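Local coordinates for signal recognition particle 54 kDa protein (Aeropyrum pernix, PDB 7EPK) that belongs to the signal recognition particle and joins a helical bundle, a P-loop GTPase-family domain holding GDP and a signal-peptide-binding domain in one chain, at residues E3-A8 / R289-G294; I98-G103 / V208-V213; A375-M380 / R411-Y416. One frame throughout, in Å; residues are numbered along the deposited sequence.

Interaction 1: residues E3-A8 / R289-G294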
loop_
_atom_site.group_PDB
_atom_site.type_symbol
_atom_site.label_atom_id
_atom_site.label_comp_id
_atom_site.label_asym_id
_atom_site.label_seq_id
_atom_site.Cartn_x
_atom_site.Cartn_y
_atom_site.Cartn_z
ATOM N N GLU A 3 3.826 19.761 -4.616
ATOM C CA GLU A 3 3.085 20.382 -3.477
ATOM C C GLU A 3 1.855 21.131 -4.012
ATOM O O GLU A 3 0.851 21.214 -3.279
ATOM C CB GLU A 3 3.976 21.316 -2.641
ATOM C CG GLU A 3 5.481 21.226 -2.919
ATOM C CD GLU A 3 6.269 20.109 -2.237
ATOM O OE1 GLU A 3 5.659 19.118 -1.777
ATOM O OE2 GLU A 3 7.507 20.227 -2.173
ATOM N N GLY A 4 1.925 21.664 -5.232
ATOM C CA GLY A 4 0.776 22.296 -5.903
ATOM C C GLY A 4 -0.429 21.369 -5.938
ATOM O O GLY A 4 -1.567 21.860 -5.798
ATOM N N VAL A 5 -0.189 20.074 -6.120
ATOM C CA VAL A 5 -1.231 19.006 -6.196
ATOM C C VAL A 5 -2.089 19.003 -4.913
ATOM O O VAL A 5 -3.330 18.860 -5.015
ATOM C CB VAL A 5 -0.581 17.636 -6.466
ATOM C CG1 VAL A 5 0.679 17.438 -5.633
ATOM C CG2 VAL A 5 -1.556 16.488 -6.246
ATOM N N ARG A 6 -1.482 19.154 -3.738
ATOM C CA ARG A 6 -2.239 19.315 -2.470
ATOM C C ARG A 6 -3.264 20.443 -2.700
ATOM O O ARG A 6 -4.469 20.132 -2.687
ATOM C CB ARG A 6 -1.262 19.521 -1.304
ATOM C CG ARG A 6 -1.902 19.635 0.073
ATOM C CD ARG A 6 -1.182 18.886 1.188
ATOM N NE ARG A 6 0.215 19.264 1.435
ATOM C CZ ARG A 6 1.296 18.503 1.193
ATOM N NH1 ARG A 6 1.185 17.295 0.661
ATOM N NH2 ARG A 6 2.504 18.962 1.483
ATOM N N ARG A 7 -2.805 21.671 -2.997
ATOM C CA ARG A 7 -3.637 22.900 -3.189
ATOM C C ARG A 7 -4.784 22.628 -4.168
ATOM O O ARG A 7 -5.926 23.040 -3.857
ATOM C CB ARG A 7 -2.822 24.080 -3.738
ATOM C CG ARG A 7 -2.269 25.030 -2.683
ATOM C CD ARG A 7 -1.581 26.260 -3.266
ATOM N NE ARG A 7 -0.543 25.952 -4.257
ATOM C CZ ARG A 7 -0.690 26.009 -5.587
ATOM N NH1 ARG A 7 -1.843 26.370 -6.130
ATOM N NH2 ARG A 7 0.330 25.696 -6.370
ATOM N N ALA A 8 -4.486 21.972 -5.297
ATOM C CA ALA A 8 -5.469 21.519 -6.312
ATOM C C ALA A 8 -6.530 20.633 -5.655
ATOM O O ALA A 8 -7.736 20.870 -5.893
ATOM C CB ALA A 8 -4.791 20.776 -7.431
ATOM N N ARG A 289 0.170 11.322 0.491
ATOM C CA ARG A 289 0.892 12.460 1.106
ATOM C C ARG A 289 0.845 13.610 0.111
ATOM O O ARG A 289 0.629 14.740 0.526
ATOM C CB ARG A 289 2.346 12.084 1.421
ATOM C CG ARG A 289 2.561 11.383 2.755
ATOM C CD ARG A 289 3.992 11.573 3.233
ATOM N NE ARG A 289 4.088 11.446 4.682
ATOM C CZ ARG A 289 4.624 10.425 5.347
ATOM N NH1 ARG A 289 5.159 9.395 4.705
ATOM N NH2 ARG A 289 4.627 10.455 6.672
ATOM N N ILE A 290 1.135 13.280 -1.145
ATOM C CA ILE A 290 0.982 14.129 -2.362
ATOM C C ILE A 290 -0.418 14.760 -2.338
ATOM O O ILE A 290 -0.520 16.004 -2.358
ATOM C CB ILE A 290 1.218 13.237 -3.609
ATOM C CG1 ILE A 290 2.684 12.825 -3.773
ATOM C CG2 ILE A 290 0.686 13.855 -4.883
ATOM C CD1 ILE A 290 3.682 13.942 -3.559
ATOM N N LEU A 291 -1.456 13.918 -2.285
ATOM C CA LEU A 291 -2.884 14.326 -2.378
ATOM C C LEU A 291 -3.266 15.126 -1.133
ATOM O O LEU A 291 -4.227 15.893 -1.216
ATOM C CB LEU A 291 -3.766 13.080 -2.512
ATOM C CG LEU A 291 -4.293 12.769 -3.908
ATOM C CD1 LEU A 291 -3.283 13.075 -4.992
ATOM C CD2 LEU A 291 -4.726 11.317 -4.001
ATOM N N GLY A 292 -2.568 14.913 -0.020
ATOM C CA GLY A 292 -2.900 15.534 1.277
ATOM C C GLY A 292 -3.448 14.497 2.238
ATOM O O GLY A 292 -4.657 14.202 2.149
ATOM N N MET A 293 -2.563 13.968 3.094
ATOM C CA MET A 293 -2.766 12.799 3.991
ATOM C C MET A 293 -4.010 13.026 4.853
ATOM O O MET A 293 -4.814 12.093 4.956
ATOM C CB MET A 293 -1.530 12.620 4.881
ATOM C CG MET A 293 -1.287 11.205 5.392
ATOM S SD MET A 293 0.423 11.047 6.006
ATOM C CE MET A 293 0.441 12.298 7.297
ATOM N N GLY A 294 -4.176 14.233 5.411
ATOM C CA GLY A 294 -5.353 14.624 6.224
ATOM C C GLY A 294 -6.679 14.418 5.483
ATOM O O GLY A 294 -7.459 13.511 5.865
#
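Val-5 straddles one methyl of Ile-290: its CG1 and CG2 each lie 3.7 Å from Ile-290 CG2. Its chi1 of 43° sets CG1 between the backbone N and the carbonyl carbon; CG2, anti to the backbone N, also meets Leu-291 CD1 at 4.0 Å. The next residue, Arg-6, runs alongside the backbone of 289-292. Its CD packs on Gly-292 CA at 3.8 Å, and the chain, bent at chi2 and chi3, carries the edge of the guanidinium to the carbonyl of Arg-289. NH1 lies near Arg-289 O, at an angle too poor for a hydrogen bond.

Gly-292 shapes this second half of the contact. With a phi of 109°, which suits glycine, it ends helix 283-291 and serves as N-cap of helix 293-320; the CD of Arg-6 packs where the two helices meet. Behind the first shell, Val-5 also meets Leu-30 and Glu-33 of helix 19-36, while Leu-291 rests on Tyr-75 and Leu-78 of helix 66-81. The N-terminal helix is thus joined to the helical junction by aliphatic contact around the buried Val-5 and Leu-291, with an arginine lying where the carbonyl oxygens at the end of helix 283-291 would probably favour its positive charge.

Interaction 2: residues I98-G103 / V208-V213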
loop_
_atom_site.group_PDB
_atom_site.type_symbol
_atom_site.label_atom_id
_atom_site.label_comp_id
_atom_site.label_asym_id
_atom_site.label_seq_id
_atom_site.Cartn_x
_atom_site.Cartn_y
_atom_site.Cartn_z
ATOM N N ILE A 98 21.639 -12.002 -0.436
ATOM C CA ILE A 98 22.789 -11.231 -0.980
ATOM C C ILE A 98 22.276 -10.112 -1.903
ATOM O O ILE A 98 21.638 -10.410 -2.941
ATOM C CB ILE A 98 23.811 -12.166 -1.654
ATOM C CG1 ILE A 98 24.043 -13.466 -0.870
ATOM C CG2 ILE A 98 25.124 -11.435 -1.882
ATOM C CD1 ILE A 98 24.385 -13.269 0.587
ATOM N N VAL A 99 22.593 -8.862 -1.558
ATOM C CA VAL A 99 22.143 -7.646 -2.293
ATOM C C VAL A 99 23.324 -6.996 -3.010
ATOM O O VAL A 99 24.166 -6.403 -2.317
ATOM C CB VAL A 99 21.527 -6.624 -1.330
ATOM C CG1 VAL A 99 20.985 -5.439 -2.089
ATOM C CG2 VAL A 99 20.450 -7.248 -0.466
ATOM N N LEU A 100 23.363 -7.046 -4.343
ATOM C CA LEU A 100 24.364 -6.287 -5.133
ATOM C C LEU A 100 23.808 -4.911 -5.488
ATOM O O LEU A 100 22.907 -4.828 -6.329
ATOM C CB LEU A 100 24.730 -7.075 -6.392
ATOM C CG LEU A 100 25.729 -6.387 -7.330
ATOM C CD1 LEU A 100 27.044 -6.120 -6.626
ATOM C CD2 LEU A 100 25.956 -7.208 -8.597
ATOM N N LEU A 101 24.395 -3.859 -4.935
ATOM C CA LEU A 101 24.154 -2.456 -5.374
ATOM C C LEU A 101 24.792 -2.195 -6.760
ATOM O O LEU A 101 25.875 -2.712 -7.066
ATOM C CB LEU A 101 24.710 -1.529 -4.287
ATOM C CG LEU A 101 23.743 -1.213 -3.150
ATOM C CD1 LEU A 101 22.801 -2.375 -2.868
ATOM C CD2 LEU A 101 24.480 -0.802 -1.895
ATOM N N VAL A 102 24.113 -1.456 -7.623
ATOM C CA VAL A 102 24.661 -1.026 -8.939
ATOM C C VAL A 102 24.126 0.383 -9.175
ATOM O O VAL A 102 23.197 0.779 -8.461
ATOM C CB VAL A 102 24.327 -2.001 -10.093
ATOM C CG1 VAL A 102 24.887 -3.394 -9.845
ATOM C CG2 VAL A 102 22.841 -2.092 -10.399
ATOM N N GLY A 103 24.747 1.126 -10.094
ATOM C CA GLY A 103 24.532 2.577 -10.260
ATOM C C GLY A 103 25.831 3.303 -10.554
ATOM O O GLY A 103 26.887 2.700 -10.368
ATOM N N VAL A 208 29.380 -13.662 -7.065
ATOM C CA VAL A 208 28.630 -13.407 -5.806
ATOM C C VAL A 208 27.292 -14.151 -5.817
ATOM O O VAL A 208 26.902 -14.608 -4.739
ATOM C CB VAL A 208 28.469 -11.902 -5.565
ATOM C CG1 VAL A 208 27.583 -11.623 -4.370
ATOM C CG2 VAL A 208 29.818 -11.230 -5.358
ATOM N N ARG A 209 26.636 -14.271 -6.975
ATOM C CA ARG A 209 25.269 -14.841 -7.154
ATOM C C ARG A 209 24.249 -14.063 -6.315
ATOM O O ARG A 209 23.622 -14.597 -5.407
ATOM C CB ARG A 209 25.282 -16.342 -6.839
ATOM C CG ARG A 209 25.346 -17.220 -8.083
ATOM C CD ARG A 209 25.535 -18.665 -7.728
ATOM N NE ARG A 209 24.650 -18.928 -6.621
ATOM C CZ ARG A 209 24.936 -19.611 -5.524
ATOM N NH1 ARG A 209 26.116 -20.170 -5.342
ATOM N NH2 ARG A 209 23.995 -19.765 -4.615
ATOM N N PRO A 210 24.000 -12.768 -6.609
ATOM C CA PRO A 210 23.155 -11.949 -5.742
ATOM C C PRO A 210 21.670 -12.341 -5.844
ATOM O O PRO A 210 21.211 -12.729 -6.923
ATOM C CB PRO A 210 23.418 -10.512 -6.219
ATOM C CG PRO A 210 23.837 -10.670 -7.656
ATOM C CD PRO A 210 24.465 -12.040 -7.792
ATOM N N ASP A 211 20.969 -12.264 -4.711
ATOM C CA ASP A 211 19.528 -12.610 -4.587
ATOM C C ASP A 211 18.696 -11.414 -5.097
ATOM O O ASP A 211 17.576 -11.637 -5.592
ATOM C CB ASP A 211 19.226 -13.110 -3.164
ATOM C CG ASP A 211 19.872 -14.459 -2.811
ATOM O OD1 ASP A 211 19.523 -15.487 -3.465
ATOM O OD2 ASP A 211 20.693 -14.503 -1.847
ATOM N N GLU A 212 19.259 -10.208 -5.060
ATOM C CA GLU A 212 18.581 -8.927 -5.376
ATOM C C GLU A 212 19.661 -7.968 -5.890
ATOM O O GLU A 212 20.515 -7.579 -5.087
ATOM C CB GLU A 212 17.862 -8.392 -4.124
ATOM C CG GLU A 212 17.211 -7.003 -4.230
ATOM C CD GLU A 212 16.617 -6.410 -2.926
ATOM O OE1 GLU A 212 16.388 -7.184 -1.961
ATOM O OE2 GLU A 212 16.397 -5.151 -2.836
ATOM N N VAL A 213 19.651 -7.627 -7.182
ATOM C CA VAL A 213 20.479 -6.512 -7.717
ATOM C C VAL A 213 19.654 -5.229 -7.597
ATOM O O VAL A 213 18.581 -5.146 -8.192
ATOM C CB VAL A 213 20.935 -6.788 -9.161
ATOM C CG1 VAL A 213 21.627 -5.579 -9.748
ATOM C CG2 VAL A 213 21.833 -8.014 -9.267
#
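The carbonyl oxygen of Ile-98 is gripped by two successive amides of the other segment. Asp-211 N approaches in the carbonyl plane at 2.6 Å from Ile-98 O, and Glu-212 N reaches the same oxygen at 3.2 Å, tilted from that plane. The amide of Ile-98 is taken as well: Asp-211 OD2 accepts from Ile-98 N at 3.0 Å through its anti lone pair, in a nearly straight bond of 170°. CG of Asp-211 stands beside its own backbone N (chi1 -68°), and the residue meets both the N-H and the C=O of Ile-98.

From there the pairing becomes regular parallel sheet, with Leu-100 N donating to Glu-212 O at 3.0 Å. Val-99 and Glu-212 share one face of the sheet, Leu-100 and Val-213 the other. Pro-210 lies alongside Leu-100, pointing the same way, CB to CB at 3.7 Å; the side chains of Val-102 and Val-213 cross at about a right angle, CG2 against CG1. At the start of the strand, Ile-98 CG2 meets Val-208 CG1, 3.5 Å away, where helix 194-208 ends and Arg-209, with positive phi, turns the chain toward strand 212-218.

The buried carboxylate of Glu-212 is satisfied by Ser-240 and Trp-97 through hydrogen bonds and by Lys-267 through a salt bridge. Strand 97-102 runs on into Gly-103, consistent with the P-loop of this family, whose pocket holds GDP; the side chain of Val-102 is about 10 Å from the nucleotide. Two central parallel strands of the nucleotide-binding sheet are therefore held in register at their beginning by hydrogen bonds and packed on the Leu-100 side by aliphatic groups, so the strand leading into that loop is held by both its backbone and its side chains.

Interaction 3: residues A375-M380 / R411-Y416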
loop_
_atom_site.group_PDB
_atom_site.type_symbol
_atom_site.label_atom_id
_atom_site.label_comp_id
_atom_site.label_asym_id
_atom_site.label_seq_id
_atom_site.Cartn_x
_atom_site.Cartn_y
_atom_site.Cartn_z
ATOM N N ALA A 375 -23.081 -15.831 14.326
ATOM C CA ALA A 375 -22.520 -17.203 14.467
ATOM C C ALA A 375 -23.642 -18.229 14.316
ATOM O O ALA A 375 -23.439 -19.232 13.603
ATOM C CB ALA A 375 -21.840 -17.351 15.806
ATOM N N ILE A 376 -24.764 -17.964 14.997
ATOM C CA ILE A 376 -26.029 -18.760 14.971
ATOM C C ILE A 376 -26.448 -18.970 13.514
ATOM O O ILE A 376 -26.606 -20.119 13.123
ATOM C CB ILE A 376 -27.149 -18.052 15.768
ATOM C CG1 ILE A 376 -26.890 -18.017 17.277
ATOM C CG2 ILE A 376 -28.503 -18.660 15.436
ATOM C CD1 ILE A 376 -27.330 -19.257 18.011
ATOM N N ILE A 377 -26.663 -17.878 12.771
ATOM C CA ILE A 377 -27.164 -17.890 11.364
ATOM C C ILE A 377 -26.176 -18.705 10.523
ATOM O O ILE A 377 -26.601 -19.540 9.707
ATOM C CB ILE A 377 -27.356 -16.456 10.820
ATOM C CG1 ILE A 377 -28.416 -15.676 11.598
ATOM C CG2 ILE A 377 -27.718 -16.485 9.347
ATOM C CD1 ILE A 377 -28.399 -14.213 11.317
ATOM N N GLU A 378 -24.883 -18.512 10.745
ATOM C CA GLU A 378 -23.833 -19.207 9.958
ATOM C C GLU A 378 -23.943 -20.727 10.148
ATOM O O GLU A 378 -23.478 -21.448 9.253
ATOM C CB GLU A 378 -22.458 -18.647 10.320
ATOM C CG GLU A 378 -22.231 -17.224 9.844
ATOM C CD GLU A 378 -20.972 -16.587 10.394
ATOM O OE1 GLU A 378 -20.833 -15.349 10.302
ATOM O OE2 GLU A 378 -20.136 -17.333 10.913
ATOM N N SER A 379 -24.534 -21.206 11.250
ATOM C CA SER A 379 -24.626 -22.657 11.611
ATOM C C SER A 379 -25.967 -23.259 11.146
ATOM O O SER A 379 -26.046 -24.492 11.028
ATOM C CB SER A 379 -24.384 -22.892 13.103
ATOM O OG SER A 379 -23.066 -22.507 13.487
ATOM N N MET A 380 -26.974 -22.435 10.853
ATOM C CA MET A 380 -28.250 -22.886 10.244
ATOM C C MET A 380 -27.981 -23.463 8.845
ATOM O O MET A 380 -27.183 -22.872 8.129
ATOM C CB MET A 380 -29.201 -21.701 10.093
ATOM C CG MET A 380 -29.513 -20.994 11.380
ATOM S SD MET A 380 -30.844 -19.828 11.092
ATOM C CE MET A 380 -31.300 -19.333 12.749
ATOM N N ARG A 411 -33.319 -19.086 20.371
ATOM C CA ARG A 411 -34.730 -18.645 20.604
ATOM C C ARG A 411 -34.843 -17.115 20.543
ATOM O O ARG A 411 -35.858 -16.644 20.020
ATOM C CB ARG A 411 -35.300 -19.087 21.961
ATOM C CG ARG A 411 -35.668 -20.557 22.071
ATOM C CD ARG A 411 -36.211 -20.878 23.452
ATOM N NE ARG A 411 -36.687 -22.253 23.445
ATOM C CZ ARG A 411 -37.884 -22.640 23.021
ATOM N NH1 ARG A 411 -38.772 -21.740 22.618
ATOM N NH2 ARG A 411 -38.193 -23.929 23.013
ATOM N N GLU A 412 -33.884 -16.367 21.099
ATOM C CA GLU A 412 -33.931 -14.874 21.149
ATOM C C GLU A 412 -33.989 -14.329 19.713
ATOM O O GLU A 412 -34.878 -13.521 19.436
ATOM C CB GLU A 412 -32.725 -14.275 21.888
ATOM C CG GLU A 412 -32.651 -14.579 23.381
ATOM C CD GLU A 412 -31.303 -14.288 24.043
ATOM O OE1 GLU A 412 -30.373 -13.833 23.342
ATOM O OE2 GLU A 412 -31.172 -14.525 25.264
ATOM N N LEU A 413 -33.054 -14.750 18.850
ATOM C CA LEU A 413 -32.995 -14.362 17.416
ATOM C C LEU A 413 -34.347 -14.701 16.796
ATOM O O LEU A 413 -34.980 -13.813 16.184
ATOM C CB LEU A 413 -31.850 -15.114 16.708
ATOM C CG LEU A 413 -31.801 -15.058 15.169
ATOM C CD1 LEU A 413 -31.977 -13.643 14.635
ATOM C CD2 LEU A 413 -30.490 -15.625 14.645
ATOM N N LEU A 414 -34.760 -15.957 16.965
ATOM C CA LEU A 414 -35.995 -16.489 16.355
ATOM C C LEU A 414 -37.158 -15.552 16.694
ATOM O O LEU A 414 -37.835 -15.083 15.741
ATOM C CB LEU A 414 -36.189 -17.932 16.820
ATOM C CG LEU A 414 -35.775 -18.976 15.781
ATOM C CD1 LEU A 414 -34.385 -18.717 15.222
ATOM C CD2 LEU A 414 -35.857 -20.378 16.353
ATOM N N VAL A 415 -37.324 -15.199 17.972
ATOM C CA VAL A 415 -38.399 -14.263 18.428
ATOM C C VAL A 415 -38.203 -12.933 17.695
ATOM O O VAL A 415 -39.213 -12.405 17.175
ATOM C CB VAL A 415 -38.418 -14.077 19.960
ATOM C CG1 VAL A 415 -39.421 -13.020 20.410
ATOM C CG2 VAL A 415 -38.701 -15.388 20.671
ATOM N N TYR A 416 -36.956 -12.444 17.648
ATOM C CA TYR A 416 -36.554 -11.151 17.025
ATOM C C TYR A 416 -37.078 -11.138 15.595
ATOM O O TYR A 416 -37.868 -10.235 15.220
ATOM C CB TYR A 416 -35.035 -10.959 17.050
ATOM C CG TYR A 416 -34.550 -9.664 16.447
ATOM C CD1 TYR A 416 -34.525 -8.496 17.192
ATOM C CD2 TYR A 416 -34.111 -9.606 15.132
ATOM C CE1 TYR A 416 -34.084 -7.302 16.647
ATOM C CE2 TYR A 416 -33.670 -8.420 14.573
ATOM C CZ TYR A 416 -33.649 -7.267 15.338
ATOM O OH TYR A 416 -33.215 -6.092 14.811
#
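Leu-413 sets its CD2 methyl against two neighbouring isoleucines, overlapping Ile-376 and Ile-377 on helix 367-379. CD2 lies 3.7 Å from Ile-376 CG2 and equally 3.7 Å from Ile-377 CG1, so one methyl carries most of the contact. The two approaches differ in direction. Ile-376 and Leu-413 slide past each other with their side chains pointing opposite ways, whereas Ile-377 is crossed at about a right angle, its CG1 and then its CD1 turned to the leucine. In Leu-413 the bond from CA to CB points toward the other helix, and CG stands anti to the backbone N (chi1 168°).

Met-380 supplies the other half. It is the first residue beyond helix 367-379, and its chain, extended past CG, brings the terminal CE to Leu-414 CD1 at 4.0 Å and to Leu-413 CD2 at 4.2 Å. Met-380 and Leu-414 also run in opposite directions as they pass, the methyl of one against a methyl of the other. The backbones stay well apart: the closest CA atoms, those of Ile-376 and Leu-413, are 8.6 Å from each other, and the contact is made by side chains alone.

Other helices border this pair. Met-326 of helix 326-337 touches both Met-380 and Leu-414, and Ile-329 packs on Leu-413, as does Trp-373 from helix 367-379 itself. Ile-399 and Met-396 of helix 393-402 lie against Ile-376 and Leu-414 respectively.

All five touching residues are buried, and every contact among them joins carbon to carbon. In the signal-peptide-binding domain, an all-helical unit in this chain, two helices thus meet through aliphatic and thioether side chains, an association that rests on shape and exclusion of water rather than on directed polar bonds.

The three contacts illustrate how chemistry follows location. Interaction 2 lies in the nucleotide-binding sheet and is mostly buried; it joins strands, so directional backbone bonds set its register. In interaction 3 every touching residue is buried and the contact is apolar, between two helices of the signal-peptide-binding domain. Interaction 1 is only partly buried, with aliphatic groups inside and an exposed arginine outside, and it connects the N-terminal helix to the junction where helix 293-320 departs. No element is shared. Along the chain, interaction 2 is nested within the loop that interaction 1 closes, while interaction 3 follows both, its centre 58 Å from that of interaction 2 across the chain's middle.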